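Local coordinates for protein TetR transcriptional regulator (Chloroflexus aurantiacus, PDB 3QBM) that probably binds DNA as a dimeric transcriptional regulator of the TetR family, through an N-terminal helix-turn-helix domain, at residues G42-H47 and E52-A57; D60-K65 and P98-G103; T137-G142 and P150-D155; A158-A163 and T186-Y191. All blocks are in the same frame, centred on the assembly; numbering follows the deposited sequence. Where two conformers were deposited one is given.

Overall arrangement
Following the chain from the N terminus, interaction 1 comes first: it closes a very short loop, joining the end of the predicted helix-turn-helix to the start of helix 51-74. The same helix carries interaction 2 about two turns further on, where a loop of 32 intervening residues, including helix 80-92, is closed by 98-103. Interaction 3 closes the connection between helices 118-144 and 154-175, and interaction 4 ties helix 154-175 to helix 179-196. The four contacts run in series, none enclosing or crossing another. Interactions 1 and 3 lie on opposite sides of the chain's centre, their centres about 42 Å apart, while interaction 4 reaches the subunit interface.

Interaction 1: residues G42-H47 and E52-A57; sequences GGIYRH and EQLALA
In the small helical DNA-binding domain of the TetR family, Ile44 of helix 41-45 meets Leu54 near the start of helix 51-74, methyl against methyl. Ile44 CG2 lies 4.0 Å from Leu54 CD2, and the two branched side chains pass at a slant. Leu54 holds CG anti to its backbone N (chi1 169°), and with chi2 at 50° this carries CD2 toward the isoleucine. Both residues are buried, as aliphatic side chains in a domain core should be: Ile33 of helix 30-37 touches each of them, and Val12 and Ala16 of helix 2-23 pack on Leu54. Residues 42-47 fall within the predicted helix-turn-helix, so this apolar contact sets the end of that motif against the long helix that leads into the rest of the protein. Ile44 also turns CG2 to one face of the neighbouring Tyr45 ring, 4.2 Å above its plane and offset toward the rim. The polar edge is looser. His47 O and Gln53 OE1 come only within 4.3 Å of each other, and as two oxygens they make no bond; the Gln53 OE1 is instead taken by Glu49 N, while Ser50 OG bonds to Gln53 N at the beginning of helix 51-74.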
loop_
_atom_site.group_PDB
_atom_site.type_symbol
_atom_site.label_atom_id
_atom_site.label_comp_id
_atom_site.label_asym_id
_atom_site.label_seq_id
_atom_site.Cartn_x
_atom_site.Cartn_y
_atom_site.Cartn_z
ATOM N N GLY A 42 -19.089 19.435 -21.118
ATOM C CA GLY A 42 -20.294 20.087 -20.605
ATOM C C GLY A 42 -21.372 19.117 -20.127
ATOM O O GLY A 42 -22.216 19.458 -19.284
ATOM N N GLY A 43 -21.351 17.924 -20.699
ATOM C CA GLY A 43 -22.269 16.851 -20.296
ATOM C C GLY A 43 -21.900 16.308 -18.925
ATOM O O GLY A 43 -22.783 15.943 -18.125
ATOM N N ILE A 44 -20.595 16.246 -18.648
ATOM C CA ILE A 44 -20.103 15.818 -17.345
ATOM C C ILE A 44 -20.363 16.880 -16.274
ATOM O O ILE A 44 -20.882 16.577 -15.202
ATOM C CB ILE A 44 -18.591 15.505 -17.399
ATOM C CG1 ILE A 44 -18.317 14.385 -18.420
ATOM C CG2 ILE A 44 -18.049 15.141 -15.993
ATOM C CD1 ILE A 44 -16.905 13.963 -18.478
ATOM N N TYR A 45 -20.032 18.131 -16.565
ATOM C CA TYR A 45 -20.133 19.180 -15.559
ATOM C C TYR A 45 -21.538 19.790 -15.400
ATOM O O TYR A 45 -21.766 20.668 -14.567
ATOM C CB TYR A 45 -19.038 20.226 -15.804
ATOM C CG TYR A 45 -17.652 19.678 -15.547
ATOM C CD1 TYR A 45 -17.365 18.946 -14.380
ATOM C CD2 TYR A 45 -16.613 19.879 -16.450
ATOM C CE1 TYR A 45 -16.094 18.466 -14.128
ATOM C CE2 TYR A 45 -15.339 19.392 -16.189
ATOM C CZ TYR A 45 -15.089 18.688 -15.042
ATOM O OH TYR A 45 -13.822 18.191 -14.801
ATOM N N ARG A 46 -22.474 19.334 -16.213
ATOM C CA ARG A 46 -23.882 19.559 -15.940
ATOM C C ARG A 46 -24.210 18.805 -14.618
ATOM O O ARG A 46 -24.982 19.285 -13.775
ATOM C CB ARG A 46 -24.702 19.023 -17.121
ATOM C CG ARG A 46 -26.199 18.771 -16.898
ATOM C CD ARG A 46 -27.001 20.036 -16.663
ATOM N NE ARG A 46 -28.452 19.938 -16.916
ATOM C CZ ARG A 46 -29.232 18.853 -16.785
ATOM N NH1 ARG A 46 -28.781 17.671 -16.359
ATOM N NH2 ARG A 46 -30.526 18.963 -17.071
ATOM N N HIS A 47 -23.581 17.650 -14.428
ATOM C CA HIS A 47 -23.874 16.786 -13.272
ATOM C C HIS A 47 -22.944 16.953 -12.087
ATOM O O HIS A 47 -23.309 16.576 -10.974
ATOM C CB HIS A 47 -23.903 15.328 -13.724
ATOM C CG HIS A 47 -24.977 15.067 -14.728
ATOM N ND1 HIS A 47 -26.319 15.074 -14.397
ATOM C CD2 HIS A 47 -24.921 14.891 -16.070
ATOM C CE1 HIS A 47 -27.039 14.885 -15.488
ATOM N NE2 HIS A 47 -26.217 14.778 -16.518
ATOM N N GLU A 52 -13.059 17.822 -8.799
ATOM C CA GLU A 52 -12.916 17.464 -7.382
ATOM C C GLU A 52 -14.173 16.771 -6.850
ATOM O O GLU A 52 -14.077 15.714 -6.231
ATOM C CB GLU A 52 -12.568 18.689 -6.522
ATOM C CG GLU A 52 -11.126 19.272 -6.724
ATOM C CD GLU A 52 -10.848 19.882 -8.113
ATOM O OE1 GLU A 52 -11.760 20.443 -8.761
ATOM O OE2 GLU A 52 -9.681 19.800 -8.568
ATOM N N GLN A 53 -15.340 17.338 -7.124
ATOM C CA GLN A 53 -16.596 16.760 -6.664
ATOM C C GLN A 53 -16.786 15.417 -7.339
ATOM O O GLN A 53 -17.190 14.434 -6.676
ATOM C CB GLN A 53 -17.784 17.701 -6.944
ATOM C CG GLN A 53 -19.100 17.293 -6.287
ATOM C CD GLN A 53 -20.275 18.125 -6.794
ATOM O OE1 GLN A 53 -20.638 18.040 -7.961
ATOM N NE2 GLN A 53 -20.876 18.927 -5.917
ATOM N N LEU A 54 -16.438 15.337 -8.627
ATOM C CA LEU A 54 -16.545 14.067 -9.369
ATOM C C LEU A 54 -15.638 13.016 -8.728
ATOM O O LEU A 54 -16.074 11.890 -8.465
ATOM C CB LEU A 54 -16.209 14.241 -10.860
ATOM C CG LEU A 54 -16.016 12.980 -11.726
ATOM C CD1 LEU A 54 -17.162 11.971 -11.573
ATOM C CD2 LEU A 54 -15.840 13.334 -13.170
ATOM N N ALA A 55 -14.401 13.402 -8.415
ATOM C CA ALA A 55 -13.467 12.495 -7.761
ATOM C C ALA A 55 -14.046 11.921 -6.457
ATOM O O ALA A 55 -13.910 10.725 -6.158
ATOM C CB ALA A 55 -12.147 13.235 -7.499
ATOM N N LEU A 56 -14.668 12.778 -5.653
ATOM C CA LEU A 56 -15.304 12.365 -4.393
ATOM C C LEU A 56 -16.446 11.413 -4.623
ATOM O O LEU A 56 -16.594 10.409 -3.911
ATOM C CB LEU A 56 -15.793 13.558 -3.575
ATOM C CG LEU A 56 -14.740 14.514 -3.015
ATOM C CD1 LEU A 56 -15.392 15.760 -2.399
ATOM C CD2 LEU A 56 -13.768 13.792 -2.015
ATOM N N ALA A 57 -17.268 11.702 -5.627
ATOM C CA ALA A 57 -18.382 10.818 -5.938
ATOM C C ALA A 57 -17.865 9.472 -6.459
ATOM O O ALA A 57 -18.394 8.423 -6.077
ATOM C CB ALA A 57 -19.299 11.471 -6.927
#

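Interaction 2: residues D60-K65 and P98-G103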
loop_
_atom_site.group_PDB
_atom_site.type_symbol
_atom_site.label_atom_id
_atom_site.label_comp_id
_atom_site.label_asym_id
_atom_site.label_seq_id
_atom_site.Cartn_x
_atom_site.Cartn_y
_atom_site.Cartn_z
ATOM N N ASP A 60 -16.696 7.439 -3.472
ATOM C CA ASP A 60 -17.876 6.926 -2.743
ATOM C C ASP A 60 -18.433 5.698 -3.454
ATOM O O ASP A 60 -18.885 4.742 -2.817
ATOM C CB ASP A 60 -18.948 8.013 -2.599
ATOM C CG ASP A 60 -18.546 9.080 -1.632
ATOM O OD1 ASP A 60 -17.556 8.907 -0.874
ATOM O OD2 ASP A 60 -19.173 10.149 -1.659
ATOM N N TYR A 61 -18.329 5.700 -4.776
ATOM C CA TYR A 61 -18.782 4.601 -5.605
ATOM C C TYR A 61 -17.888 3.382 -5.469
ATOM O O TYR A 61 -18.375 2.241 -5.405
ATOM C CB TYR A 61 -18.816 5.040 -7.051
ATOM C CG TYR A 61 -18.919 3.919 -8.024
ATOM C CD1 TYR A 61 -20.163 3.398 -8.391
ATOM C CD2 TYR A 61 -17.788 3.386 -8.609
ATOM C CE1 TYR A 61 -20.257 2.353 -9.291
ATOM C CE2 TYR A 61 -17.870 2.330 -9.513
ATOM C CZ TYR A 61 -19.113 1.828 -9.851
ATOM O OH TYR A 61 -19.209 0.790 -10.748
ATOM N N ALA A 62 -16.584 3.631 -5.514
ATOM C CA ALA A 62 -15.582 2.594 -5.285
ATOM C C ALA A 62 -15.750 2.019 -3.874
ATOM O O ALA A 62 -15.728 0.807 -3.709
ATOM C CB ALA A 62 -14.178 3.155 -5.494
ATOM N N ALA A 63 -15.973 2.879 -2.882
ATOM C CA ALA A 63 -16.182 2.439 -1.503
ATOM C C ALA A 63 -17.409 1.531 -1.400
ATOM O O ALA A 63 -17.335 0.471 -0.790
ATOM C CB ALA A 63 -16.303 3.613 -0.550
ATOM N N GLU A 64 -18.521 1.927 -2.027
ATOM C CA GLU A 64 -19.733 1.096 -2.009
ATOM C C GLU A 64 -19.498 -0.239 -2.696
ATOM O O GLU A 64 -20.002 -1.276 -2.256
ATOM C CB GLU A 64 -20.917 1.822 -2.659
ATOM C CG GLU A 64 -22.210 0.959 -2.744
ATOM C CD GLU A 64 -22.790 0.536 -1.392
ATOM O OE1 GLU A 64 -22.470 1.160 -0.347
ATOM O OE2 GLU A 64 -23.605 -0.422 -1.386
ATOM N N LYS A 65 -18.734 -0.244 -3.768
ATOM C CA LYS A 65 -18.476 -1.505 -4.449
ATOM C C LYS A 65 -17.678 -2.510 -3.579
ATOM O O LYS A 65 -17.999 -3.694 -3.503
ATOM C CB LYS A 65 -17.693 -1.218 -5.690
ATOM C CG LYS A 65 -17.585 -2.377 -6.641
ATOM C CD LYS A 65 -18.017 -1.941 -8.038
ATOM C CE LYS A 65 -19.531 -1.799 -8.092
ATOM N NZ LYS A 65 -20.038 -1.462 -9.442
ATOM N N PRO A 98 -9.862 -7.830 -8.854
ATOM C CA PRO A 98 -9.896 -6.730 -7.918
ATOM C C PRO A 98 -11.296 -6.101 -7.880
ATOM O O PRO A 98 -12.120 -6.440 -8.746
ATOM C CB PRO A 98 -8.816 -5.771 -8.474
ATOM C CG PRO A 98 -8.771 -6.073 -9.937
ATOM C CD PRO A 98 -9.076 -7.518 -10.061
ATOM N N PRO A 99 -11.595 -5.264 -6.872
ATOM C CA PRO A 99 -12.936 -4.695 -6.734
ATOM C C PRO A 99 -13.327 -3.899 -7.964
ATOM O O PRO A 99 -14.484 -3.923 -8.386
ATOM C CB PRO A 99 -12.824 -3.809 -5.495
ATOM C CG PRO A 99 -11.724 -4.357 -4.773
ATOM C CD PRO A 99 -10.726 -4.745 -5.807
ATOM N N LEU A 100 -12.354 -3.202 -8.521
ATOM C CA LEU A 100 -12.487 -2.690 -9.881
ATOM C C LEU A 100 -11.116 -2.677 -10.588
ATOM O O LEU A 100 -10.084 -2.946 -9.966
ATOM C CB LEU A 100 -13.216 -1.365 -9.875
ATOM C CG LEU A 100 -12.619 -0.130 -9.261
ATOM C CD1 LEU A 100 -11.527 0.352 -10.173
ATOM C CD2 LEU A 100 -13.685 0.980 -9.132
ATOM N N VAL A 101 -11.124 -2.397 -11.881
ATOM C CA VAL A 101 -9.902 -2.437 -12.682
ATOM C C VAL A 101 -8.805 -1.581 -12.035
ATOM O O VAL A 101 -9.048 -0.489 -11.633
ATOM C CB VAL A 101 -10.157 -1.921 -14.084
ATOM C CG1 VAL A 101 -10.307 -0.395 -14.051
ATOM C CG2 VAL A 101 -9.032 -2.378 -15.042
ATOM N N GLY A 102 -7.621 -2.129 -11.883
ATOM C CA GLY A 102 -6.509 -1.403 -11.263
ATOM C C GLY A 102 -6.225 -1.678 -9.800
ATOM O O GLY A 102 -5.327 -1.073 -9.245
ATOM N N GLY A 103 -6.935 -2.604 -9.165
ATOM C CA GLY A 103 -6.622 -3.014 -7.806
ATOM C C GLY A 103 -7.577 -2.519 -6.735
ATOM O O GLY A 103 -8.733 -2.173 -7.030
#
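Leu100 pushes its CD2 methyl against helix 51-74, where it meets the Ala62 methyl and the ring of Tyr61. The contact joins this helix, which links the DNA-binding domain to the C-terminal domain of the TetR fold, to the loop between helices 80-92 and 105-113. Leu100 CD2 stands 4.3 Å from Ala62 CB and 4.4 Å from Tyr61 CE2, reaching the ring obliquely. Alanine suits its place because its short side chain lets the leucine come up close to the helix, while Tyr61 extends the apolar surface and is itself covered by Val13, Ala14 and Ala17 of helix 2-23. One turn along, Lys65 lays its aliphatic part beside the loop backbone, with CG 3.9 Å from Pro99 O. Its chain leaves with CG anti to the backbone N (chi1 -168°) and then bends at chi2 and chi3, which folds the ammonium back to the tyrosine hydroxyl on its own helix. A methionine in place of Lys65 would probably leave that hydroxyl without its ammonium partner and the Tyr61 ring less firmly fixed. The loop itself makes a type II beta turn from Leu100 to Gly103, with Gly102 at backbone angles that favour a residue without a side chain. The lysine bond is short: Lys65 NZ donates to Tyr61 OH at 2.7 Å.

Interaction 3: residues T137-G142 and P150-D155; sequences TLVQTG and PEVDAD
With CG1 anti to the backbone N (chi1 167°), Val139 sets one methyl toward Val152 while its whole branched head faces Ala154. Val152 takes the same arrangement, its own CG1 anti to N (chi1 173°), and the two CG1 methyls meet at 4.1 Å as the side chains slant across each other. Against Ala154 the fit is closer. The alanine methyl sits over the fork of the valine: Ala154 CB is 3.7 Å from Val139 CB, with Val139 CG1 almost as near and Val139 CG2 a little farther from the same atom. A single methyl suits this place because the backbones come close, the CA atoms of Val139 and Ala154 being 5.8 Å apart. The contact belongs to the helical C-terminal domain of the TetR family, where the chain leaves helix 118-144, turns and enters helix 154-175; Val139 packs between the first of these helices and the start of the second, and Ile84 of helix 80-92 packs on it as well. Asp153 occupies the N-cap of the second helix, and its OD1 accepts from Arg156 N. Two residues on, the carboxylate of Asp155 reaches back to helix 118-144 and divides its oxygens between two arginines, OD2 forming a salt bridge with Arg132 and OD1 another with Arg136.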
loop_
_atom_site.group_PDB
_atom_site.type_symbol
_atom_site.label_atom_id
_atom_site.label_comp_id
_atom_site.label_asym_id
_atom_site.label_seq_id
_atom_site.Cartn_x
_atom_site.Cartn_y
_atom_site.Cartn_z
ATOM N N THR A 137 -16.649 -6.388 15.884
ATOM C CA THR A 137 -17.959 -6.975 16.186
ATOM C C THR A 137 -17.872 -8.483 16.170
ATOM O O THR A 137 -18.403 -9.139 17.039
ATOM C CB THR A 137 -19.020 -6.468 15.213
ATOM O OG1 THR A 137 -19.092 -5.044 15.348
ATOM C CG2 THR A 137 -20.395 -7.034 15.520
ATOM N N LEU A 138 -17.167 -9.029 15.189
ATOM C CA LEU A 138 -16.982 -10.468 15.108
ATOM C C LEU A 138 -16.176 -11.032 16.267
ATOM O O LEU A 138 -16.519 -12.094 16.831
ATOM C CB LEU A 138 -16.357 -10.822 13.774
ATOM C CG LEU A 138 -17.240 -10.658 12.541
ATOM C CD1 LEU A 138 -16.342 -10.675 11.301
ATOM C CD2 LEU A 138 -18.324 -11.785 12.449
ATOM N N VAL A 139 -15.121 -10.320 16.658
ATOM C CA VAL A 139 -14.335 -10.777 17.764
ATOM C C VAL A 139 -15.160 -10.775 19.050
ATOM O O VAL A 139 -15.160 -11.759 19.750
ATOM C CB VAL A 139 -13.027 -9.965 17.916
ATOM C CG1 VAL A 139 -12.372 -10.270 19.293
ATOM C CG2 VAL A 139 -12.092 -10.244 16.699
ATOM N N GLN A 140 -15.890 -9.707 19.356
ATOM C CA GLN A 140 -16.713 -9.724 20.582
ATOM C C GLN A 140 -17.808 -10.778 20.495
ATOM O O GLN A 140 -18.123 -11.430 21.487
ATOM C CB GLN A 140 -17.317 -8.363 20.954
ATOM C CG GLN A 140 -18.162 -8.395 22.245
ATOM C CD GLN A 140 -17.462 -9.088 23.459
ATOM O OE1 GLN A 140 -16.406 -8.631 23.922
ATOM N NE2 GLN A 140 -18.065 -10.192 23.972
ATOM N N THR A 141 -18.394 -10.975 19.315
ATOM C CA THR A 141 -19.382 -12.063 19.179
ATOM C C THR A 141 -18.751 -13.432 19.500
ATOM O O THR A 141 -19.287 -14.216 20.267
ATOM C CB THR A 141 -20.063 -12.029 17.780
ATOM O OG1 THR A 141 -20.866 -10.841 17.707
ATOM C CG2 THR A 141 -20.955 -13.203 17.560
ATOM N N GLY A 142 -17.569 -13.673 18.951
ATOM C CA GLY A 142 -16.870 -14.926 19.121
ATOM C C GLY A 142 -16.491 -15.150 20.547
ATOM O O GLY A 142 -16.565 -16.281 21.024
ATOM N N PRO A 150 -10.931 -14.868 25.053
ATOM C CA PRO A 150 -11.261 -13.533 25.573
ATOM C C PRO A 150 -10.131 -12.510 25.575
ATOM O O PRO A 150 -10.401 -11.300 25.561
ATOM C CB PRO A 150 -11.726 -13.792 27.020
ATOM C CG PRO A 150 -11.705 -15.211 27.235
ATOM C CD PRO A 150 -11.183 -15.951 26.025
ATOM N N GLU A 151 -8.888 -12.989 25.529
ATOM C CA GLU A 151 -7.724 -12.109 25.613
ATOM C C GLU A 151 -7.404 -11.438 24.283
ATOM O O GLU A 151 -6.559 -10.547 24.249
ATOM C CB GLU A 151 -6.496 -12.887 26.099
ATOM C CG GLU A 151 -6.691 -13.485 27.513
ATOM C CD GLU A 151 -7.447 -14.811 27.517
ATOM O OE1 GLU A 151 -7.420 -15.513 26.477
ATOM O OE2 GLU A 151 -8.040 -15.157 28.553
ATOM N N VAL A 152 -8.096 -11.843 23.210
ATOM C CA VAL A 152 -7.848 -11.291 21.895
ATOM C C VAL A 152 -8.212 -9.818 21.819
ATOM O O VAL A 152 -9.323 -9.428 22.157
ATOM C CB VAL A 152 -8.557 -12.113 20.791
ATOM C CG1 VAL A 152 -8.440 -11.415 19.388
ATOM C CG2 VAL A 152 -8.008 -13.535 20.800
ATOM N N ASP A 153 -7.244 -8.998 21.418
ATOM C CA ASP A 153 -7.472 -7.560 21.199
ATOM C C ASP A 153 -7.984 -7.390 19.759
ATOM O O ASP A 153 -7.223 -7.578 18.798
ATOM C CB ASP A 153 -6.167 -6.796 21.408
ATOM C CG ASP A 153 -6.338 -5.316 21.319
ATOM O OD1 ASP A 153 -7.019 -4.813 20.377
ATOM O OD2 ASP A 153 -5.774 -4.641 22.221
ATOM N N ALA A 154 -9.262 -7.049 19.646
ATOM C CA ALA A 154 -9.977 -6.991 18.371
ATOM C C ALA A 154 -9.380 -5.985 17.415
ATOM O O ALA A 154 -9.153 -6.302 16.271
ATOM C CB ALA A 154 -11.454 -6.693 18.586
ATOM N N ASP A 155 -9.141 -4.772 17.872
ATOM C CA ASP A 155 -8.608 -3.771 16.968
ATOM C C ASP A 155 -7.184 -4.058 16.544
ATOM O O ASP A 155 -6.830 -3.736 15.398
ATOM C CB ASP A 155 -8.684 -2.367 17.541
ATOM C CG ASP A 155 -8.536 -1.297 16.438
ATOM O OD1 ASP A 155 -9.360 -1.293 15.497
ATOM O OD2 ASP A 155 -7.610 -0.476 16.504
#

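Interaction 4: residues A158-A163 and T186-Y191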
loop_
_atom_site.group_PDB
_atom_site.type_symbol
_atom_site.label_atom_id
_atom_site.label_comp_id
_atom_site.label_asym_id
_atom_site.label_seq_id
_atom_site.Cartn_x
_atom_site.Cartn_y
_atom_site.Cartn_z
ATOM N N ALA A 158 -7.563 -6.503 13.826
ATOM C CA ALA A 158 -8.128 -5.846 12.638
ATOM C C ALA A 158 -7.073 -5.106 11.866
ATOM O O ALA A 158 -6.971 -5.221 10.644
ATOM C CB ALA A 158 -9.262 -4.890 13.031
ATOM N N LEU A 159 -6.280 -4.318 12.581
ATOM C CA LEU A 159 -5.237 -3.567 11.915
ATOM C C LEU A 159 -4.153 -4.491 11.364
ATOM O O LEU A 159 -3.617 -4.210 10.301
ATOM C CB LEU A 159 -4.637 -2.531 12.847
ATOM C CG LEU A 159 -5.519 -1.398 13.307
ATOM C CD1 LEU A 159 -4.805 -0.652 14.444
ATOM C CD2 LEU A 159 -5.839 -0.428 12.227
ATOM N N LEU A 160 -3.820 -5.596 12.056
ATOM C CA LEU A 160 -2.847 -6.553 11.485
ATOM C C LEU A 160 -3.364 -7.151 10.166
ATOM O O LEU A 160 -2.629 -7.192 9.151
ATOM C CB LEU A 160 -2.570 -7.672 12.473
ATOM C CG LEU A 160 -1.700 -8.821 11.958
ATOM C CD1 LEU A 160 -0.266 -8.317 11.694
ATOM C CD2 LEU A 160 -1.720 -9.950 13.020
ATOM N N ILE A 161 -4.611 -7.630 10.194
ATOM C CA ILE A 161 -5.266 -8.195 9.032
ATOM C C ILE A 161 -5.285 -7.203 7.873
ATOM O O ILE A 161 -4.891 -7.542 6.779
ATOM C CB ILE A 161 -6.723 -8.596 9.342
ATOM C CG1 ILE A 161 -6.749 -9.897 10.130
ATOM C CG2 ILE A 161 -7.521 -8.707 8.028
ATOM C CD1 ILE A 161 -8.156 -10.195 10.783
ATOM N N ILE A 162 -5.736 -5.971 8.113
ATOM C CA ILE A 162 -5.814 -4.974 7.042
ATOM C C ILE A 162 -4.454 -4.631 6.436
ATOM O O ILE A 162 -4.313 -4.571 5.208
ATOM C CB ILE A 162 -6.533 -3.684 7.513
ATOM C CG1 ILE A 162 -7.966 -4.028 7.886
ATOM C CG2 ILE A 162 -6.472 -2.576 6.423
ATOM C CD1 ILE A 162 -8.671 -2.902 8.753
ATOM N N ALA A 163 -3.470 -4.440 7.303
ATOM C CA ALA A 163 -2.092 -4.131 6.886
ATOM C C ALA A 163 -1.572 -5.278 6.040
ATOM O O ALA A 163 -1.045 -5.058 4.926
ATOM C CB ALA A 163 -1.150 -3.929 8.103
ATOM N N THR A 186 -2.704 -17.534 3.994
ATOM C CA THR A 186 -2.361 -18.760 4.735
ATOM C C THR A 186 -1.766 -18.420 6.101
ATOM O O THR A 186 -2.125 -18.989 7.112
ATOM C CB THR A 186 -1.423 -19.643 3.881
ATOM O OG1 THR A 186 -2.158 -20.081 2.738
ATOM C CG2 THR A 186 -0.818 -20.845 4.651
ATOM N N HIS A 187 -0.856 -17.461 6.113
ATOM C CA HIS A 187 -0.264 -17.058 7.376
ATOM C C HIS A 187 -1.317 -16.611 8.385
ATOM O O HIS A 187 -1.344 -17.095 9.506
ATOM C CB HIS A 187 0.675 -15.890 7.177
ATOM C CG HIS A 187 1.201 -15.366 8.460
ATOM N ND1 HIS A 187 2.094 -16.083 9.226
ATOM C CD2 HIS A 187 0.982 -14.199 9.114
ATOM C CE1 HIS A 187 2.371 -15.385 10.318
ATOM N NE2 HIS A 187 1.738 -14.227 10.255
ATOM N N LEU A 188 -2.185 -15.698 7.986
ATOM C CA LEU A 188 -3.208 -15.191 8.898
ATOM C C LEU A 188 -4.289 -16.214 9.250
ATOM O O LEU A 188 -4.733 -16.274 10.387
ATOM C CB LEU A 188 -3.816 -13.879 8.390
ATOM C CG LEU A 188 -2.866 -12.660 8.478
ATOM C CD1 LEU A 188 -3.566 -11.476 7.810
ATOM C CD2 LEU A 188 -2.372 -12.336 9.912
ATOM N N ALA A 189 -4.733 -17.004 8.293
ATOM C CA ALA A 189 -5.717 -18.027 8.580
ATOM C C ALA A 189 -5.170 -19.007 9.604
ATOM O O ALA A 189 -5.886 -19.428 10.523
ATOM C CB ALA A 189 -6.136 -18.755 7.293
ATOM N N THR A 190 -3.892 -19.356 9.450
ATOM C CA THR A 190 -3.239 -20.314 10.321
ATOM C C THR A 190 -3.063 -19.676 11.703
ATOM O O THR A 190 -3.402 -20.286 12.731
ATOM C CB THR A 190 -1.906 -20.794 9.721
ATOM O OG1 THR A 190 -2.160 -21.430 8.464
ATOM C CG2 THR A 190 -1.240 -21.784 10.653
ATOM N N TYR A 191 -2.600 -18.428 11.734
ATOM C CA TYR A 191 -2.418 -17.708 13.001
ATOM C C TYR A 191 -3.745 -17.590 13.766
ATOM O O TYR A 191 -3.821 -17.895 14.958
ATOM C CB TYR A 191 -1.824 -16.327 12.738
ATOM C CG TYR A 191 -1.978 -15.367 13.880
ATOM C CD1 TYR A 191 -1.250 -15.545 15.075
ATOM C CD2 TYR A 191 -2.810 -14.229 13.779
ATOM C CE1 TYR A 191 -1.384 -14.631 16.133
ATOM C CE2 TYR A 191 -2.935 -13.332 14.827
ATOM C CZ TYR A 191 -2.222 -13.544 16.004
ATOM O OH TYR A 191 -2.335 -12.646 17.052
#
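Helix segments 158-163 and 186-191 run nearly antiparallel, at 158° between their directions, with axes 11.2 Å apart at closest approach and the CA atoms of Ile161 and Leu188 the nearest pair. That wide spacing suits large aliphatic side chains, and Leu188 fills it with both of its methyls. Its CD1 lies 3.9 Å from Ile161 CA, close against the helix backbone, and 4.2 Å from Ile161 CG1. The other branch turns to Leu160, where Leu188 CD2 meets Leu160 CD2 at 4.0 Å. Leu160 holds CG anti to the backbone N (chi1 173°), and with chi2 at 67° this sends its CD2 into the angle between Leu188 and the tyrosine one turn further on; Tyr191 CE2 is also 4.0 Å from that methyl, which meets the ring obliquely. Such packing of helices 154-175 and 179-196 belongs to the C-terminal domain of TetR regulators, whose last two helices commonly build the dimer interface. Here, too, the second subunit comes in: His187 hydrogen-bonds through NE2 to His187 of the other subunit, its ring stands edge-to-face with Tyr191 of that subunit, and Leu160 touches the same partner histidine. Ile161 and Leu188 are also covered by Leu88 of helix 80-92. Away from segment 158-163, Thr190 OG1 gives its proton to Thr186 O at 2.8 Å, from the face of the carbonyl opposite to Thr190 N. The contact between the two helices is thus wholly apolar and rests on the burial of Leu160, Ile161 and Leu188, with the ring of Tyr191 contributing, while the histidine pairing beside it is made between subunits.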